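DNA mismatch repair protein PMS1 (PDB 3H4L) binds ATP through its N-terminal GHKL-type ATPase domain and probably uses this binding to act in the repair of mismatched DNA. Local coordinates at residues 188-193 and 205-210; 25-30 and 171-176. All coordinates share one frame; numbering follows the deposited sequence.

Contact 1: 188-193 and 205-210; sequences IKFSVW and LSTMRN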
loop_
_atom_site.group_PDB
_atom_site.type_symbol
_atom_site.label_atom_id
_atom_site.label_comp_id
_atom_site.label_asym_id
_atom_site.label_seq_id
_atom_site.Cartn_x
_atom_site.Cartn_y
_atom_site.Cartn_z
ATOM N N ILE B 188 15.015 -12.428 -6.721
ATOM C CA ILE B 188 14.153 -12.392 -5.547
ATOM C C ILE B 188 12.820 -11.692 -5.777
ATOM O O ILE B 188 12.764 -10.636 -6.404
ATOM C CB ILE B 188 14.871 -11.680 -4.368
ATOM C CG1 ILE B 188 16.149 -12.437 -4.000
ATOM C CG2 ILE B 188 13.944 -11.595 -3.157
ATOM C CD1 ILE B 188 16.921 -11.825 -2.854
ATOM N N LYS B 189 11.748 -12.282 -5.263
ATOM C CA LYS B 189 10.427 -11.674 -5.387
ATOM C C LYS B 189 10.060 -10.948 -4.097
ATOM O O LYS B 189 9.976 -11.562 -3.031
ATOM C CB LYS B 189 9.339 -12.717 -5.662
ATOM C CG LYS B 189 7.943 -12.119 -5.517
ATOM C CD LYS B 189 6.812 -13.133 -5.621
ATOM C CE LYS B 189 5.462 -12.408 -5.525
ATOM N NZ LYS B 189 4.285 -13.288 -5.786
ATOM N N PHE B 190 9.840 -9.643 -4.193
ATOM C CA PHE B 190 9.464 -8.850 -3.032
ATOM C C PHE B 190 7.989 -8.477 -3.098
ATOM O O PHE B 190 7.444 -8.236 -4.181
ATOM C CB PHE B 190 10.286 -7.560 -2.960
ATOM C CG PHE B 190 11.670 -7.747 -2.436
ATOM C CD1 PHE B 190 12.733 -7.965 -3.304
ATOM C CD2 PHE B 190 11.920 -7.687 -1.068
ATOM C CE1 PHE B 190 14.034 -8.117 -2.814
ATOM C CE2 PHE B 190 13.212 -7.839 -0.569
ATOM C CZ PHE B 190 14.269 -8.052 -1.444
ATOM N N SER B 191 7.355 -8.430 -1.928
ATOM C CA SER B 191 5.953 -8.057 -1.802
ATOM C C SER B 191 5.835 -7.240 -0.527
ATOM O O SER B 191 6.371 -7.615 0.511
ATOM C CB SER B 191 5.071 -9.291 -1.685
ATOM O OG SER B 191 5.187 -10.089 -2.838
ATOM N N VAL B 192 5.141 -6.122 -0.595
ATOM C CA VAL B 192 4.992 -5.296 0.583
ATOM C C VAL B 192 3.574 -4.792 0.708
ATOM O O VAL B 192 3.034 -4.156 -0.205
ATOM C CB VAL B 192 5.936 -4.084 0.538
ATOM C CG1 VAL B 192 5.763 -3.247 1.800
ATOM C CG2 VAL B 192 7.393 -4.561 0.394
ATOM N N TRP B 193 2.968 -5.084 1.848
ATOM C CA TRP B 193 1.609 -4.643 2.107
ATOM C C TRP B 193 1.584 -3.848 3.404
ATOM O O TRP B 193 2.495 -3.942 4.233
ATOM C CB TRP B 193 0.661 -5.829 2.294
ATOM C CG TRP B 193 0.712 -6.909 1.280
ATOM C CD1 TRP B 193 1.631 -7.919 1.189
ATOM C CD2 TRP B 193 -0.276 -7.175 0.290
ATOM N NE1 TRP B 193 1.264 -8.804 0.204
ATOM C CE2 TRP B 193 0.098 -8.366 -0.366
ATOM C CE3 TRP B 193 -1.446 -6.517 -0.112
ATOM C CZ2 TRP B 193 -0.666 -8.924 -1.396
ATOM C CZ3 TRP B 193 -2.208 -7.069 -1.135
ATOM C CH2 TRP B 193 -1.813 -8.261 -1.769
ATOM N N LEU B 205 4.071 -2.679 -2.663
ATOM C CA LEU B 205 5.062 -2.967 -3.707
ATOM C C LEU B 205 5.126 -4.451 -4.061
ATOM O O LEU B 205 4.844 -5.318 -3.224
ATOM C CB LEU B 205 6.452 -2.482 -3.265
ATOM C CG LEU B 205 7.715 -2.766 -4.099
ATOM C CD1 LEU B 205 8.788 -1.713 -3.782
ATOM C CD2 LEU B 205 8.250 -4.168 -3.804
ATOM N N SER B 206 5.505 -4.736 -5.307
ATOM C CA SER B 206 5.626 -6.114 -5.764
ATOM C C SER B 206 6.483 -6.270 -7.013
ATOM O O SER B 206 6.339 -5.511 -7.971
ATOM C CB SER B 206 4.248 -6.706 -6.045
ATOM O OG SER B 206 4.368 -8.061 -6.437
ATOM N N THR B 207 7.379 -7.250 -6.991
ATOM C CA THR B 207 8.222 -7.530 -8.141
ATOM C C THR B 207 8.131 -9.019 -8.427
ATOM O O THR B 207 7.843 -9.817 -7.538
ATOM C CB THR B 207 9.712 -7.151 -7.913
ATOM O OG1 THR B 207 10.242 -7.881 -6.801
ATOM C CG2 THR B 207 9.850 -5.664 -7.664
ATOM N N MET B 208 8.372 -9.389 -9.676
ATOM C CA MET B 208 8.306 -10.783 -10.088
ATOM C C MET B 208 9.651 -11.471 -9.893
ATOM O O MET B 208 10.706 -10.858 -10.067
ATOM C CB MET B 208 7.892 -10.873 -11.561
ATOM C CG MET B 208 6.499 -10.341 -11.857
ATOM S SD MET B 208 5.233 -11.324 -11.028
ATOM C CE MET B 208 5.041 -10.412 -9.449
ATOM N N ARG B 209 9.613 -12.747 -9.528
ATOM C CA ARG B 209 10.840 -13.497 -9.342
ATOM C C ARG B 209 11.519 -13.579 -10.707
ATOM O O ARG B 209 10.843 -13.620 -11.733
ATOM C CB ARG B 209 10.527 -14.899 -8.828
ATOM C CG ARG B 209 11.745 -15.649 -8.351
ATOM C CD ARG B 209 11.379 -17.044 -7.916
ATOM N NE ARG B 209 10.352 -17.020 -6.882
ATOM C CZ ARG B 209 9.775 -18.108 -6.380
ATOM N NH1 ARG B 209 10.129 -19.308 -6.824
ATOM N NH2 ARG B 209 8.847 -17.996 -5.434
ATOM N N ASN B 210 12.849 -13.588 -10.718
ATOM C CA ASN B 210 13.624 -13.660 -11.960
ATOM C C ASN B 210 13.354 -12.504 -12.933
ATOM O O ASN B 210 13.130 -12.727 -14.121
ATOM C CB ASN B 210 13.367 -14.998 -12.672
ATOM C CG ASN B 210 13.718 -16.203 -11.807
ATOM O OD1 ASN B 210 14.648 -16.158 -10.997
ATOM N ND2 ASN B 210 12.986 -17.295 -11.993
#

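Contact 2: 25-30 and 171-176; sequences DLTTAV and FTKCLT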
loop_
_atom_site.group_PDB
_atom_site.type_symbol
_atom_site.label_atom_id
_atom_site.label_comp_id
_atom_site.label_asym_id
_atom_site.label_seq_id
_atom_site.Cartn_x
_atom_site.Cartn_y
_atom_site.Cartn_z
ATOM N N ASP B 25 15.833 3.336 13.762
ATOM C CA ASP B 25 14.437 3.531 13.399
ATOM C C ASP B 25 13.835 2.343 12.663
ATOM O O ASP B 25 14.485 1.315 12.481
ATOM C CB ASP B 25 14.252 4.803 12.568
ATOM C CG ASP B 25 15.187 4.877 11.376
ATOM O OD1 ASP B 25 15.682 3.820 10.926
ATOM O OD2 ASP B 25 15.406 6.010 10.883
ATOM N N LEU B 26 12.584 2.497 12.246
ATOM C CA LEU B 26 11.868 1.447 11.543
ATOM C C LEU B 26 12.641 0.991 10.317
ATOM O O LEU B 26 12.740 -0.205 10.044
ATOM C CB LEU B 26 10.483 1.948 11.132
ATOM C CG LEU B 26 9.648 0.950 10.328
ATOM C CD1 LEU B 26 9.288 -0.239 11.205
ATOM C CD2 LEU B 26 8.403 1.637 9.797
ATOM N N THR B 27 13.200 1.952 9.585
ATOM C CA THR B 27 13.961 1.650 8.378
ATOM C C THR B 27 15.167 0.749 8.658
ATOM O O THR B 27 15.437 -0.191 7.911
ATOM C CB THR B 27 14.428 2.951 7.701
ATOM O OG1 THR B 27 13.281 3.736 7.351
ATOM C CG2 THR B 27 15.234 2.645 6.443
ATOM N N THR B 28 15.894 1.037 9.731
ATOM C CA THR B 28 17.060 0.235 10.090
ATOM C C THR B 28 16.585 -1.171 10.430
ATOM O O THR B 28 17.188 -2.162 10.014
ATOM C CB THR B 28 17.784 0.833 11.317
ATOM O OG1 THR B 28 18.179 2.176 11.018
ATOM C CG2 THR B 28 19.021 0.024 11.677
ATOM N N ALA B 29 15.495 -1.260 11.184
ATOM C CA ALA B 29 14.966 -2.563 11.552
ATOM C C ALA B 29 14.674 -3.364 10.288
ATOM O O ALA B 29 15.052 -4.526 10.189
ATOM C CB ALA B 29 13.698 -2.403 12.391
ATOM N N VAL B 30 14.016 -2.735 9.319
ATOM C CA VAL B 30 13.685 -3.396 8.058
ATOM C C VAL B 30 14.937 -3.852 7.324
ATOM O O VAL B 30 14.984 -4.967 6.794
ATOM C CB VAL B 30 12.899 -2.462 7.125
ATOM C CG1 VAL B 30 12.614 -3.165 5.802
ATOM C CG2 VAL B 30 11.599 -2.031 7.800
ATOM N N PHE B 171 8.077 5.969 6.851
ATOM C CA PHE B 171 7.687 4.884 5.968
ATOM C C PHE B 171 8.266 5.118 4.584
ATOM O O PHE B 171 8.899 4.234 4.010
ATOM C CB PHE B 171 6.174 4.792 5.874
ATOM C CG PHE B 171 5.685 3.554 5.178
ATOM C CD1 PHE B 171 5.769 2.315 5.798
ATOM C CD2 PHE B 171 5.115 3.634 3.913
ATOM C CE1 PHE B 171 5.286 1.174 5.173
ATOM C CE2 PHE B 171 4.628 2.501 3.278
ATOM C CZ PHE B 171 4.709 1.269 3.904
ATOM N N THR B 172 8.060 6.307 4.042
ATOM C CA THR B 172 8.598 6.583 2.725
ATOM C C THR B 172 10.111 6.378 2.760
ATOM O O THR B 172 10.684 5.862 1.804
ATOM C CB THR B 172 8.296 8.025 2.253
ATOM O OG1 THR B 172 6.893 8.292 2.385
ATOM C CG2 THR B 172 8.686 8.185 0.783
ATOM N N LYS B 173 10.767 6.774 3.848
ATOM C CA LYS B 173 12.212 6.571 3.913
ATOM C C LYS B 173 12.477 5.070 3.869
ATOM O O LYS B 173 13.392 4.594 3.191
ATOM C CB LYS B 173 12.808 7.130 5.199
ATOM C CG LYS B 173 14.266 6.724 5.369
ATOM C CD LYS B 173 14.850 7.088 6.727
ATOM C CE LYS B 173 16.325 6.703 6.777
ATOM N NZ LYS B 173 16.920 6.859 8.131
ATOM N N CYS B 174 11.658 4.330 4.602
ATOM C CA CYS B 174 11.768 2.893 4.661
ATOM C C CYS B 174 11.394 2.241 3.325
ATOM O O CYS B 174 11.905 1.180 2.975
ATOM C CB CYS B 174 10.857 2.386 5.767
ATOM S SG CYS B 174 10.839 0.618 5.929
ATOM N N LEU B 175 10.499 2.881 2.577
ATOM C CA LEU B 175 10.069 2.356 1.281
ATOM C C LEU B 175 11.194 2.500 0.274
ATOM O O LEU B 175 11.457 1.605 -0.540
ATOM C CB LEU B 175 8.842 3.111 0.778
ATOM C CG LEU B 175 8.099 2.457 -0.393
ATOM C CD1 LEU B 175 7.704 1.041 -0.037
ATOM C CD2 LEU B 175 6.872 3.278 -0.726
ATOM N N THR B 176 11.862 3.642 0.336
ATOM C CA THR B 176 12.983 3.918 -0.551
ATOM C C THR B 176 13.997 2.789 -0.444
ATOM O O THR B 176 14.481 2.278 -1.448
ATOM C CB THR B 176 13.661 5.217 -0.164
ATOM O OG1 THR B 176 12.710 6.279 -0.240
ATOM C CG2 THR B 176 14.813 5.508 -1.099
#

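Contact 1: 188-193 and 205-210
Strands 189-195 and 200-206 form a beta hairpin at the margin of the ATPase sheet within this chain, and this is its open end. Val192 and Leu205 make a hydrogen-bonded antiparallel pair, Val192 N 2.8 Å from Leu205 O. Both side chains leave on the same face, their CB atoms 4.2 Å apart. Leu205, with CG anti to its backbone N (chi1 174°), leans toward Phe190 on that face, CD2 4.0 Å from Phe190 CB. The Phe190 ring, its CG anti to the carbonyl carbon, has Thr207 OG1 at its edge, near the ring plane. The next pair, Ser191 and Ser206, is non-hydrogen-bonded and faces the other way.

Past Ser206 the regular pairing gives way. Thr207 N still donates to Phe190 O, but the return bond goes to a side chain: Thr207 OG1, in the crowded position between N and carbonyl carbon (chi1 60°), accepts from Phe190 N at 3.2 Å, nearly straight at 169°. Thr207 also packs against Val220 and Asn216 of helix 213-221. A valine here would remove the acceptor of Phe190 N and probably loosen the hairpin end. Thr207 O lies against the extended Lys189 chain, 3.1 Å from Lys189 CG.

Contact 2: 25-30 and 171-176
The carboxylate of Asp25 is the flat group that works in this contact between helices 26-39 and 167-184 of the GHKL ATPase fold, and its two oxygens have separate tasks. OD1 is met nearly along its C-O axis by Thr28 N at 3.0 Å, the capping bond of an N-cap residue. OD2 turns its syn lone pair, on the side of the other oxygen, to Lys173 NZ. The second flat group belongs to Phe171, whose side chain starts away from helix 26-39 and whose ring makes edge-to-face contacts with Tyr52 and Phe49.

The short helical segments run in nearly the same direction, crossing at -27° with their axes 9.0 Å apart. Thr27, Val30 and Cys174 fill the interface. Thr27, with OG1 anti to its carbonyl carbon (chi1 -60°), sets that oxygen 3.2 Å from Cys174 CB; its hydrogen-bond partner is Gln170 OE1, one turn back on the facing helix. Cys174 sends SG anti to its backbone N (chi1 178°) toward Val30, where it meets Val30 CG2 at 3.3 Å, a tight contact.

On the exposed side of this buried row, the extended Lys173 chain passes Thr27 OG1 with its CG and CD and crosses Asp25 at about a right angle. The salt bridge at its tip is long, with Lys173 NZ 3.3 Å from Asp25 OD2.

Overall arrangement
Helix 167-184 of contact 2 leads into strand 189-195 of contact 1, and the two centres lie about 17 Å apart, nearest atoms about 5 Å. They do not touch, but Ile178 on that helix packs against both Val30 of contact 2 and Val192 of contact 1, and Phe49 on strand 44-50 touches Val192, Leu26 and Cys174. Neither supplies a residue of the nucleotide pocket: the Phe190 side chain is about 11 Å and the Val30 side chain about 12 Å from a bound ANP, and helix 26-39 goes on to carry the pocket residues Glu32 and Asn36. Both meet the second subunit, whose His78 packs on Leu205 and Leu175, while Leu205 and Ser206 continue the sheet into that chain.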